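Local coordinates for protein formate-dependent phosphoribosylglycinamide formyltransferase (Mycobacterium tuberculosis H37Rv, PDB 6KHR) that belongs to the ATP-grasp superfamily of enzymes and pairs an N-terminal parallel alpha/beta domain with an ATP-grasp domain, at residues A[30-35]-A[93-98]; A[54-59]-A[73-78]; A[98-103]-A[123-128]. One frame throughout, in Å; residues are numbered along the deposited sequence.

Contact 1: A[30-35]-A[93-98]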
ATOM      1  N   MET A  30     -11.048   3.385  15.662  1.00 57.58           N
ATOM      2  CA  MET A  30     -10.383   2.597  16.685  1.00 54.99           C
ATOM      3  C   MET A  30     -10.272   1.169  16.182  1.00 50.14           C
ATOM      4  O   MET A  30     -11.263   0.582  15.748  1.00 46.90           O
ATOM      5  CB  MET A  30     -11.139   2.663  18.018  1.00 61.34           C
ATOM      6  CG  MET A  30     -10.430   1.969  19.155  1.00 74.88           C
ATOM      7  SD  MET A  30     -11.346   1.977  20.708  1.00 80.98           S
ATOM      8  CE  MET A  30     -11.185   3.688  21.201  1.00 77.70           C
ATOM      9  N   LEU A  31      -9.070   0.619  16.238  1.00 55.33           N
ATOM     10  CA  LEU A  31      -8.779  -0.712  15.722  1.00 53.63           C
ATOM     11  C   LEU A  31      -8.583  -1.672  16.889  1.00 54.84           C
ATOM     12  O   LEU A  31      -7.611  -1.562  17.641  1.00 57.64           O
ATOM     13  CB  LEU A  31      -7.537  -0.686  14.837  1.00 52.80           C
ATOM     14  CG  LEU A  31      -7.581   0.108  13.536  1.00 50.37           C
ATOM     15  CD1 LEU A  31      -6.243  -0.016  12.870  1.00 49.14           C
ATOM     16  CD2 LEU A  31      -8.657  -0.420  12.627  1.00 48.50           C
ATOM     17  N   LEU A  32      -9.500  -2.623  17.032  1.00 53.48           N
ATOM     18  CA  LEU A  32      -9.337  -3.702  18.000  1.00 52.85           C
ATOM     19  C   LEU A  32      -8.441  -4.769  17.373  1.00 56.30           C
ATOM     20  O   LEU A  32      -8.850  -5.491  16.449  1.00 49.83           O
ATOM     21  CB  LEU A  32     -10.697  -4.264  18.408  1.00 54.16           C
ATOM     22  CG  LEU A  32     -11.468  -3.599  19.561  1.00 59.17           C
ATOM     23  CD1 LEU A  32     -11.052  -2.154  19.809  1.00 52.79           C
ATOM     24  CD2 LEU A  32     -12.973  -3.685  19.339  1.00 55.48           C
ATOM     25  N   GLY A  33      -7.212  -4.848  17.853  1.00 60.31           N
ATOM     26  CA  GLY A  33      -6.196  -5.695  17.256  1.00 65.15           C
ATOM     27  C   GLY A  33      -5.134  -4.820  16.617  1.00 69.42           C
ATOM     28  O   GLY A  33      -5.435  -3.790  16.000  1.00 67.80           O
ATOM     29  N   SER A  34      -3.889  -5.219  16.806  1.00 66.72           N
ATOM     30  CA  SER A  34      -2.772  -4.418  16.274  1.00 66.51           C
ATOM     31  C   SER A  34      -1.731  -5.333  15.673  1.00 64.24           C
ATOM     32  O   SER A  34      -0.572  -5.059  15.825  1.00 60.00           O
ATOM     33  CB  SER A  34      -2.164  -3.587  17.322  1.00 64.16           C
ATOM     34  OG  SER A  34      -3.078  -2.620  17.743  1.00 63.67           O
ATOM     35  N   ALA A  35      -2.166  -6.308  14.896  1.00 59.41           N
ATOM     36  CA  ALA A  35      -1.218  -7.225  14.246  1.00 61.45           C
ATOM     37  C   ALA A  35      -0.763  -6.673  12.896  1.00 64.56           C
ATOM     38  O   ALA A  35      -0.957  -5.523  12.608  1.00 57.70           O
ATOM     39  CB  ALA A  35      -1.828  -8.585  14.113  1.00 64.46           C
ATOM     40  N   LEU A  93     -15.633   1.938  15.308  1.00 62.27           N
ATOM     41  CA  LEU A  93     -15.055   0.841  16.079  1.00 57.28           C
ATOM     42  C   LEU A  93     -14.874  -0.373  15.169  1.00 54.96           C
ATOM     43  O   LEU A  93     -15.858  -1.037  14.810  1.00 63.10           O
ATOM     44  CB  LEU A  93     -15.936   0.516  17.278  1.00 57.72           C
ATOM     45  CG  LEU A  93     -15.437  -0.548  18.249  1.00 65.23           C
ATOM     46  CD1 LEU A  93     -14.016  -0.242  18.699  1.00 72.14           C
ATOM     47  CD2 LEU A  93     -16.384  -0.646  19.455  1.00 74.88           C
ATOM     48  N   VAL A  94     -13.620  -0.673  14.819  1.00 56.08           N
ATOM     49  CA  VAL A  94     -13.265  -1.738  13.877  1.00 55.10           C
ATOM     50  C   VAL A  94     -12.609  -2.901  14.618  1.00 52.08           C
ATOM     51  O   VAL A  94     -11.578  -2.730  15.283  1.00 50.02           O
ATOM     52  CB  VAL A  94     -12.330  -1.228  12.769  1.00 43.24           C
ATOM     53  CG1 VAL A  94     -12.334  -2.195  11.616  1.00 31.54           C
ATOM     54  CG2 VAL A  94     -12.759   0.120  12.301  1.00 57.41           C
ATOM     55  N   THR A  95     -13.173  -4.090  14.445  1.00 44.58           N
ATOM     56  CA  THR A  95     -12.714  -5.303  15.103  1.00 54.40           C
ATOM     57  C   THR A  95     -11.843  -6.060  14.113  1.00 64.72           C
ATOM     58  O   THR A  95     -12.347  -6.639  13.147  1.00 76.65           O
ATOM     59  CB  THR A  95     -13.902  -6.156  15.553  1.00 59.82           C
ATOM     60  OG1 THR A  95     -14.968  -5.311  16.008  1.00 61.79           O
ATOM     61  CG2 THR A  95     -13.490  -7.076  16.677  1.00 61.22           C
ATOM     62  N   VAL A  96     -10.551  -6.065  14.371  1.00 70.43           N
ATOM     63  CA  VAL A  96      -9.629  -6.689  13.400  1.00 71.36           C
ATOM     64  C   VAL A  96      -9.091  -7.982  13.987  1.00 86.98           C
ATOM     65  O   VAL A  96      -8.347  -8.626  13.313  1.00 95.52           O
ATOM     66  CB  VAL A  96      -8.502  -5.717  13.031  1.00 66.06           C
ATOM     67  CG1 VAL A  96      -7.934  -6.052  11.676  1.00 72.68           C
ATOM     68  CG2 VAL A  96      -8.986  -4.289  13.026  1.00 59.03           C
ATOM     69  N   THR A  97      -9.460  -8.347  15.205  1.00 94.74           N
ATOM     70  CA  THR A  97      -8.945  -9.634  15.731  1.00 95.85           C
ATOM     71  C   THR A  97     -10.106 -10.521  16.159  1.00 97.10           C
ATOM     72  O   THR A  97     -11.236 -10.058  16.114  1.00 97.54           O
ATOM     73  CB  THR A  97      -7.990  -9.444  16.906  1.00 97.46           C
ATOM     74  OG1 THR A  97      -7.577 -10.753  17.274  1.00 99.99           O
ATOM     75  CG2 THR A  97      -8.653  -8.849  18.118  1.00 96.46           C
ATOM     76  N   ALA A  98      -9.813 -11.760  16.534  1.00 99.55           N
ATOM     77  CA  ALA A  98     -10.867 -12.687  16.999  1.00 99.85           C
ATOM     78  C   ALA A  98     -10.895 -12.680  18.525  1.00 91.78           C
ATOM     79  O   ALA A  98     -11.940 -12.938  19.096  1.00 91.16           O
ATOM     80  CB  ALA A  98     -10.622 -14.073  16.465  1.00101.91           C
TER

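Contact 2: A[54-59]-A[73-78]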
ATOM      1  N   ALA A  54      -4.866   2.453  17.938  1.00 50.41           N
ATOM      2  CA  ALA A  54      -4.578   1.026  17.871  1.00 57.69           C
ATOM      3  C   ALA A  54      -4.617   0.431  19.275  1.00 59.90           C
ATOM      4  O   ALA A  54      -3.873   0.860  20.165  1.00 58.74           O
ATOM      5  CB  ALA A  54      -3.231   0.755  17.200  1.00 50.62           C
ATOM      6  N   VAL A  55      -5.491  -0.551  19.465  1.00 63.58           N
ATOM      7  CA  VAL A  55      -5.698  -1.213  20.745  1.00 74.93           C
ATOM      8  C   VAL A  55      -5.206  -2.644  20.623  1.00 80.37           C
ATOM      9  O   VAL A  55      -5.456  -3.306  19.610  1.00 77.49           O
ATOM     10  CB  VAL A  55      -7.182  -1.182  21.164  1.00 67.32           C
ATOM     11  CG1 VAL A  55      -7.355  -1.852  22.499  1.00 56.07           C
ATOM     12  CG2 VAL A  55      -7.706   0.249  21.200  1.00 63.63           C
ATOM     13  N   ASP A  56      -4.504  -3.120  21.650  1.00 83.50           N
ATOM     14  CA  ASP A  56      -4.141  -4.530  21.725  1.00 84.90           C
ATOM     15  C   ASP A  56      -3.823  -4.880  23.173  1.00 84.53           C
ATOM     16  O   ASP A  56      -3.873  -4.027  24.063  1.00 88.66           O
ATOM     17  CB  ASP A  56      -2.975  -4.861  20.791  1.00 84.31           C
ATOM     18  CG  ASP A  56      -2.994  -6.314  20.341  1.00 86.82           C
ATOM     19  OD1 ASP A  56      -3.387  -7.176  21.165  1.00 84.96           O
ATOM     20  OD2 ASP A  56      -2.643  -6.589  19.170  1.00 85.86           O
ATOM     21  N   GLY A  57      -3.503  -6.158  23.399  1.00 75.92           N
ATOM     22  CA  GLY A  57      -3.183  -6.667  24.723  1.00 69.54           C
ATOM     23  C   GLY A  57      -1.794  -6.349  25.248  1.00 80.84           C
ATOM     24  O   GLY A  57      -1.653  -5.996  26.421  1.00 86.73           O
ATOM     25  N   TYR A  58      -0.764  -6.464  24.403  1.00 81.91           N
ATOM     26  CA  TYR A  58       0.642  -6.313  24.776  1.00 78.75           C
ATOM     27  C   TYR A  58       1.188  -4.970  24.293  1.00 87.75           C
ATOM     28  O   TYR A  58       0.502  -4.184  23.635  1.00 94.60           O
ATOM     29  CB  TYR A  58       1.476  -7.470  24.218  1.00 69.32           C
ATOM     30  CG  TYR A  58       1.457  -7.587  22.710  1.00 72.39           C
ATOM     31  CD1 TYR A  58       0.318  -8.029  22.040  1.00 65.62           C
ATOM     32  CD2 TYR A  58       2.582  -7.272  21.951  1.00 75.75           C
ATOM     33  CE1 TYR A  58       0.297  -8.145  20.659  1.00 66.64           C
ATOM     34  CE2 TYR A  58       2.566  -7.387  20.560  1.00 72.08           C
ATOM     35  CZ  TYR A  58       1.425  -7.822  19.925  1.00 72.37           C
ATOM     36  OH  TYR A  58       1.398  -7.940  18.558  1.00 78.19           O
ATOM     37  N   VAL A  59       2.461  -4.724  24.600  1.00 86.99           N
ATOM     38  CA  VAL A  59       3.018  -3.375  24.526  1.00 84.79           C
ATOM     39  C   VAL A  59       3.554  -3.039  23.139  1.00 91.93           C
ATOM     40  O   VAL A  59       3.377  -1.916  22.657  1.00 95.26           O
ATOM     41  CB  VAL A  59       4.111  -3.215  25.599  1.00 74.54           C
ATOM     42  CG1 VAL A  59       4.609  -1.786  25.625  1.00 54.16           C
ATOM     43  CG2 VAL A  59       3.578  -3.642  26.950  1.00 81.52           C
ATOM     44  N   VAL A  73      -4.998  -2.902  26.382  1.00 82.54           N
ATOM     45  CA  VAL A  73      -6.014  -3.453  27.269  1.00 89.84           C
ATOM     46  C   VAL A  73      -6.185  -4.919  26.934  1.00 94.58           C
ATOM     47  O   VAL A  73      -6.076  -5.324  25.776  1.00106.84           O
ATOM     48  CB  VAL A  73      -7.380  -2.739  27.160  1.00 91.93           C
ATOM     49  CG1 VAL A  73      -7.706  -2.023  28.465  1.00 92.64           C
ATOM     50  CG2 VAL A  73      -7.407  -1.803  25.973  1.00 95.60           C
ATOM     51  N   THR A  74      -6.463  -5.719  27.954  1.00 86.38           N
ATOM     52  CA  THR A  74      -6.904  -7.083  27.704  1.00 88.35           C
ATOM     53  C   THR A  74      -8.261  -6.980  27.034  1.00 91.20           C
ATOM     54  O   THR A  74      -9.278  -6.754  27.686  1.00 95.87           O
ATOM     55  CB  THR A  74      -6.969  -7.885  28.996  1.00 88.92           C
ATOM     56  OG1 THR A  74      -5.747  -7.697  29.723  1.00 94.33           O
ATOM     57  CG2 THR A  74      -7.147  -9.366  28.688  1.00 78.44           C
ATOM     58  N   MET A  75      -8.276  -7.095  25.710  1.00 93.98           N
ATOM     59  CA  MET A  75      -9.517  -6.889  24.972  1.00 96.57           C
ATOM     60  C   MET A  75     -10.542  -7.980  25.251  1.00100.16           C
ATOM     61  O   MET A  75     -11.746  -7.749  25.083  1.00 97.29           O
ATOM     62  CB  MET A  75      -9.199  -6.799  23.485  1.00 86.03           C
ATOM     63  CG  MET A  75      -8.208  -5.697  23.192  1.00 77.78           C
ATOM     64  SD  MET A  75      -7.842  -5.532  21.445  1.00 79.74           S
ATOM     65  CE  MET A  75      -7.021  -7.100  21.137  1.00 80.91           C
ATOM     66  N   THR A  76     -10.083  -9.151  25.676  1.00101.36           N
ATOM     67  CA  THR A  76     -10.946 -10.223  26.167  1.00 95.33           C
ATOM     68  C   THR A  76     -11.444  -9.952  27.582  1.00 96.59           C
ATOM     69  O   THR A  76     -11.538 -10.871  28.395  1.00 98.15           O
ATOM     70  CB  THR A  76     -10.182 -11.542  26.102  1.00 89.79           C
ATOM     71  OG1 THR A  76      -9.056 -11.483  26.983  1.00 96.04           O
ATOM     72  CG2 THR A  76      -9.670 -11.803  24.689  1.00 80.56           C
ATOM     73  N   ASP A  77     -11.741  -8.696  27.905  1.00 91.85           N
ATOM     74  CA  ASP A  77     -12.270  -8.309  29.210  1.00 92.30           C
ATOM     75  C   ASP A  77     -13.384  -7.302  28.961  1.00 80.33           C
ATOM     76  O   ASP A  77     -13.115  -6.168  28.549  1.00 75.88           O
ATOM     77  CB  ASP A  77     -11.183  -7.714  30.104  1.00104.64           C
ATOM     78  CG  ASP A  77     -11.623  -7.574  31.549  1.00110.85           C
ATOM     79  OD1 ASP A  77     -12.821  -7.320  31.800  1.00110.29           O
ATOM     80  OD2 ASP A  77     -10.762  -7.716  32.440  1.00111.12           O
ATOM     81  N   ALA A  78     -14.627  -7.715  29.219  1.00 72.94           N
ATOM     82  CA  ALA A  78     -15.769  -6.910  28.801  1.00 68.33           C
ATOM     83  C   ALA A  78     -15.827  -5.593  29.561  1.00 74.67           C
ATOM     84  O   ALA A  78     -16.197  -4.564  28.990  1.00 83.78           O
ATOM     85  CB  ALA A  78     -17.061  -7.701  28.979  1.00 63.08           C
TER

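Contact 3: A[98-103]-A[123-128]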
ATOM      1  N   ALA A  98      -9.813 -11.760  16.534  1.00 99.55           N
ATOM      2  CA  ALA A  98     -10.867 -12.687  16.999  1.00 99.85           C
ATOM      3  C   ALA A  98     -10.895 -12.680  18.525  1.00 91.78           C
ATOM      4  O   ALA A  98     -11.940 -12.938  19.096  1.00 91.16           O
ATOM      5  CB  ALA A  98     -10.622 -14.073  16.465  1.00101.91           C
ATOM      6  N   ALA A  99      -9.784 -12.318  19.150  1.00 86.97           N
ATOM      7  CA  ALA A  99      -9.709 -12.274  20.623  1.00 91.12           C
ATOM      8  C   ALA A  99     -10.399 -11.014  21.140  1.00 97.26           C
ATOM      9  O   ALA A  99      -9.704 -10.127  21.602  1.00100.43           O
ATOM     10  CB  ALA A  99      -8.265 -12.259  21.023  1.00 90.31           C
ATOM     11  N   VAL A 100     -11.721 -10.964  21.137  1.00 92.64           N
ATOM     12  CA  VAL A 100     -12.353  -9.705  21.597  1.00 92.03           C
ATOM     13  C   VAL A 100     -13.600 -10.039  22.397  1.00 85.98           C
ATOM     14  O   VAL A 100     -14.096 -11.142  22.258  1.00 92.48           O
ATOM     15  CB  VAL A 100     -12.735  -8.879  20.369  1.00 92.49           C
ATOM     16  CG1 VAL A 100     -14.015  -9.411  19.778  1.00 85.30           C
ATOM     17  CG2 VAL A 100     -12.879  -7.409  20.687  1.00 98.67           C
ATOM     18  N   SER A 101     -14.078  -9.092  23.195  1.00 74.13           N
ATOM     19  CA  SER A 101     -15.321  -9.328  23.955  1.00 80.92           C
ATOM     20  C   SER A 101     -16.485  -8.961  23.058  1.00 81.48           C
ATOM     21  O   SER A 101     -16.668  -7.790  22.798  1.00 77.47           O
ATOM     22  CB  SER A 101     -15.380  -8.534  25.224  1.00 88.70           C
ATOM     23  OG  SER A 101     -16.729  -8.271  25.592  1.00 83.82           O
ATOM     24  N   VAL A 102     -17.230  -9.956  22.616  1.00 81.93           N
ATOM     25  CA  VAL A 102     -18.393  -9.680  21.738  1.00 80.86           C
ATOM     26  C   VAL A 102     -19.455  -9.032  22.610  1.00 82.71           C
ATOM     27  O   VAL A 102     -20.188  -8.189  22.113  1.00 87.34           O
ATOM     28  CB  VAL A 102     -18.891 -10.984  21.108  1.00 83.33           C
ATOM     29  CG1 VAL A 102     -18.156 -11.254  19.818  1.00 79.11           C
ATOM     30  CG2 VAL A 102     -18.686 -12.139  22.066  1.00 89.03           C
ATOM     31  N   ASP A 103     -19.511  -9.413  23.878  1.00 82.76           N
ATOM     32  CA  ASP A 103     -20.487  -8.750  24.738  1.00 88.80           C
ATOM     33  C   ASP A 103     -20.152  -7.274  24.922  1.00 83.74           C
ATOM     34  O   ASP A 103     -21.052  -6.425  24.929  1.00 74.66           O
ATOM     35  CB  ASP A 103     -20.573  -9.460  26.091  1.00 93.36           C
ATOM     36  CG  ASP A 103     -21.065 -10.903  25.971  1.00102.87           C
ATOM     37  OD1 ASP A 103     -21.664 -11.257  24.935  1.00105.85           O
ATOM     38  OD2 ASP A 103     -20.846 -11.686  26.919  1.00103.50           O
ATOM     39  N   ARG A 123     -23.202  -7.933  15.301  1.00 65.82           N
ATOM     40  CA  ARG A 123     -23.842  -9.121  14.742  1.00 76.54           C
ATOM     41  C   ARG A 123     -22.829  -9.979  13.987  1.00 75.45           C
ATOM     42  O   ARG A 123     -22.649 -11.165  14.286  1.00 85.94           O
ATOM     43  CB  ARG A 123     -24.994  -8.717  13.819  1.00 76.65           C
ATOM     44  CG  ARG A 123     -25.337  -9.775  12.769  1.00 83.90           C
ATOM     45  CD  ARG A 123     -26.826  -9.821  12.458  1.00 89.17           C
ATOM     46  NE  ARG A 123     -27.178 -10.952  11.600  1.00 96.14           N
ATOM     47  CZ  ARG A 123     -27.383 -12.191  12.042  1.00 98.66           C
ATOM     48  NH1 ARG A 123     -27.268 -12.468  13.334  1.00 96.86           N
ATOM     49  NH2 ARG A 123     -27.701 -13.157  11.191  1.00 91.88           N
ATOM     50  N   ALA A 124     -22.144  -9.381  13.014  1.00 61.34           N
ATOM     51  CA  ALA A 124     -21.221 -10.140  12.178  1.00 59.34           C
ATOM     52  C   ALA A 124     -20.088 -10.732  13.006  1.00 62.32           C
ATOM     53  O   ALA A 124     -19.691 -11.886  12.788  1.00 65.50           O
ATOM     54  CB  ALA A 124     -20.669  -9.247  11.072  1.00 64.05           C
ATOM     55  N   VAL A 125     -19.554  -9.958  13.955  1.00 54.34           N
ATOM     56  CA  VAL A 125     -18.482 -10.448  14.818  1.00 56.39           C
ATOM     57  C   VAL A 125     -18.946 -11.676  15.591  1.00 59.93           C
ATOM     58  O   VAL A 125     -18.236 -12.685  15.669  1.00 61.06           O
ATOM     59  CB  VAL A 125     -17.996  -9.327  15.764  1.00 56.31           C
ATOM     60  CG1 VAL A 125     -17.037  -9.859  16.827  1.00 50.39           C
ATOM     61  CG2 VAL A 125     -17.349  -8.189  14.982  1.00 51.09           C
ATOM     62  N   ARG A 126     -20.160 -11.622  16.143  1.00 60.74           N
ATOM     63  CA  ARG A 126     -20.658 -12.759  16.914  1.00 72.90           C
ATOM     64  C   ARG A 126     -20.919 -13.971  16.028  1.00 73.28           C
ATOM     65  O   ARG A 126     -20.568 -15.099  16.395  1.00 78.81           O
ATOM     66  CB  ARG A 126     -21.925 -12.384  17.681  1.00 84.46           C
ATOM     67  CG  ARG A 126     -22.574 -13.583  18.364  1.00 94.99           C
ATOM     68  CD  ARG A 126     -23.775 -13.200  19.214  1.00100.34           C
ATOM     69  NE  ARG A 126     -23.416 -12.225  20.240  1.00107.38           N
ATOM     70  CZ  ARG A 126     -22.847 -12.531  21.404  1.00105.29           C
ATOM     71  NH1 ARG A 126     -22.558 -13.795  21.701  1.00105.97           N
ATOM     72  NH2 ARG A 126     -22.558 -11.571  22.271  1.00 98.36           N
ATOM     73  N   CYS A 127     -21.536 -13.769  14.861  1.00 60.40           N
ATOM     74  CA  CYS A 127     -21.913 -14.916  14.043  1.00 64.74           C
ATOM     75  C   CYS A 127     -20.697 -15.668  13.536  1.00 67.58           C
ATOM     76  O   CYS A 127     -20.724 -16.898  13.427  1.00 69.96           O
ATOM     77  CB  CYS A 127     -22.780 -14.473  12.869  1.00 80.11           C
ATOM     78  SG  CYS A 127     -24.395 -13.831  13.348  1.00104.86           S
ATOM     79  N   THR A 128     -19.620 -14.959  13.234  1.00 59.72           N
ATOM     80  CA  THR A 128     -18.506 -15.591  12.549  1.00 52.86           C
ATOM     81  C   THR A 128     -17.459 -16.137  13.494  1.00 53.57           C
ATOM     82  O   THR A 128     -16.530 -16.803  13.033  1.00 62.56           O
ATOM     83  CB  THR A 128     -17.852 -14.607  11.596  1.00 56.70           C
ATOM     84  OG1 THR A 128     -17.387 -13.480  12.345  1.00 57.73           O
ATOM     85  CG2 THR A 128     -18.869 -14.151  10.553  1.00 50.58           C
TER

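Contact 1: A[30-35]-A[93-98]
Leu93 and Leu32 meet obliquely on one face of a parallel beta sheet, where the axes of 30-32 and 93-95 approach to 4.8 Å and run 23° apart. The extended first torsion of Leu93, with CG anti to the backbone N, carries its CD1 over the forked end of Leu32, so that this methyl lies 3.7 Å from Leu32 CD2 and just as near Leu32 CD1. Met30 lies alongside Leu93 and points the same way; its SD comes within 4.0 Å of Leu93 CD1 before a bend at chi3 leads the terminal methyl away. On the other face Leu31 and Val94 stand side by side. CD2 of Leu31 does the touching, 3.8 Å from Val94 CB, and its other neighbour is Val96 CG2 at 3.9 Å. Leu31 suits the side it shares with Val94, where helix 36-47 packs on it through Leu41 and Ala42. Between the faces the backbones zip together: Val94 N donates to Met30 O almost along its C=O axis, Leu32 N to Val94 O at 2.7 Å, and Val96 N to Leu32 O in the carbonyl plane. Gly33 then turns the chain out of the strand; with phi at 111° a CB would collide with the preceding carbonyl O and also crowd Thr97, so glycine fits best. Its bare CA lies 4.1 Å from Thr97 CG2. Strands 28-32 and 92-95 are neighbours in the sheet but not in sequence, and their C-terminal ends mark the topological switch point of a doubly wound, Rossmann-like alpha/beta fold with strand order 3-2-1-4-5.

Contact 2: A[54-59]-A[73-78]
Packing is tightest where Val55, Val73 and Met75 come together at the end of strand 51-56. The side chains of Val55 and Val73 cross obliquely, CG1 of Val55 lying 3.5 Å from CG2 of Val73, and the second neighbour of Val55 CG1 is Met75 SD at 3.9 Å. Met75 reaches them because its CG stands anti to its own carbonyl carbon; the bend at chi3 then brings CE beside the carboxylate, 3.6 Å from Asp56 OD1. A flexible, unbranched thioether suits a place that passes from apolar methyls to the flank of a polar group. The contact joins the C-terminal ends of the two strands of a beta-alpha-beta unit, in which strand 51-56 leads through the short helix 62-66 into parallel strand 69-72, and Val73 N prolongs that pairing by donating to Asp56 O at 2.8 Å, from above the carbonyl plane. Asp56 is well supplied with donors: OD1 takes Gly57 N on its anti lone pair, while OD2 accepts from Ser34 N in the loop after the adjacent strand 28-32. Toward solvent the contact thins. Exposed Gly57 offers no side chain and meets the other segment chiefly through a CA-H...O approach, 3.4 Å from its CA to Val73 O.

Contact 3: A[98-103]-A[123-128]
A salt bridge at the surface ties the first turn of helix 102-109 to helix 122-129. Arg126 NH2 donates to Asp103 OD1 at 2.8 Å, with 148° at the hydrogen; the oxygen is met nearly along its C-O axis and lies in the guanidinium plane. Carboxylate and guanidinium are nearly coplanar, 21° apart, yet a single nitrogen grips a single oxygen, so this is not a two-pronged pair. The Arg126 side chain runs out extended, CG anti to the backbone N, and then bends at chi3; its NE has a long, weak ion pair with Asp106 OD2. Val102 CB lies over one face of the guanidinium near its rim, 3.9 Å from Arg126 NH2, so that an apolar group borders that part of the cation. Deeper in, CG1 of Val102 meets Val125 CG1 at 3.5 Å, and Val100 CG1 adds a looser touch on the same methyl. Ser101, the N-cap of helix 102-109, satisfies Ala104 N through OG, a task for which a short hydroxyl is well suited. Ala124 O accepts from both Thr128 OG1, at 2.8 Å, and Thr128 N. With Asp103 and Asp106 both near Arg126, the guanidinium very probably stays charged, and Asp103, placed at the positive N-terminal end of its helix, is likewise probably ionised; both exposed partners should nonetheless feel competition from water.

Overall arrangement
From the N terminus, strand 28-32 comes first and is later joined by strand 92-95, so contact 1 closes a long loop. Nested inside it, contact 2 closes the shorter excursion that runs from strand 51-56 through strand 69-72 to the lead-in of helix 78-88. Contact 3 follows in series, opening at Ala98, which it shares with contact 1, and closing when the chain returns in helix 122-129; none of the loops cross. Strands 28-32 and 51-56 are neighbours in the sheet, while Thr95 packs on Val100 and Val125. The start of helix 78-88 meets contact 3 where Ala78 touches Ser101, and the loop before it does so where Thr76 packs against Ala99.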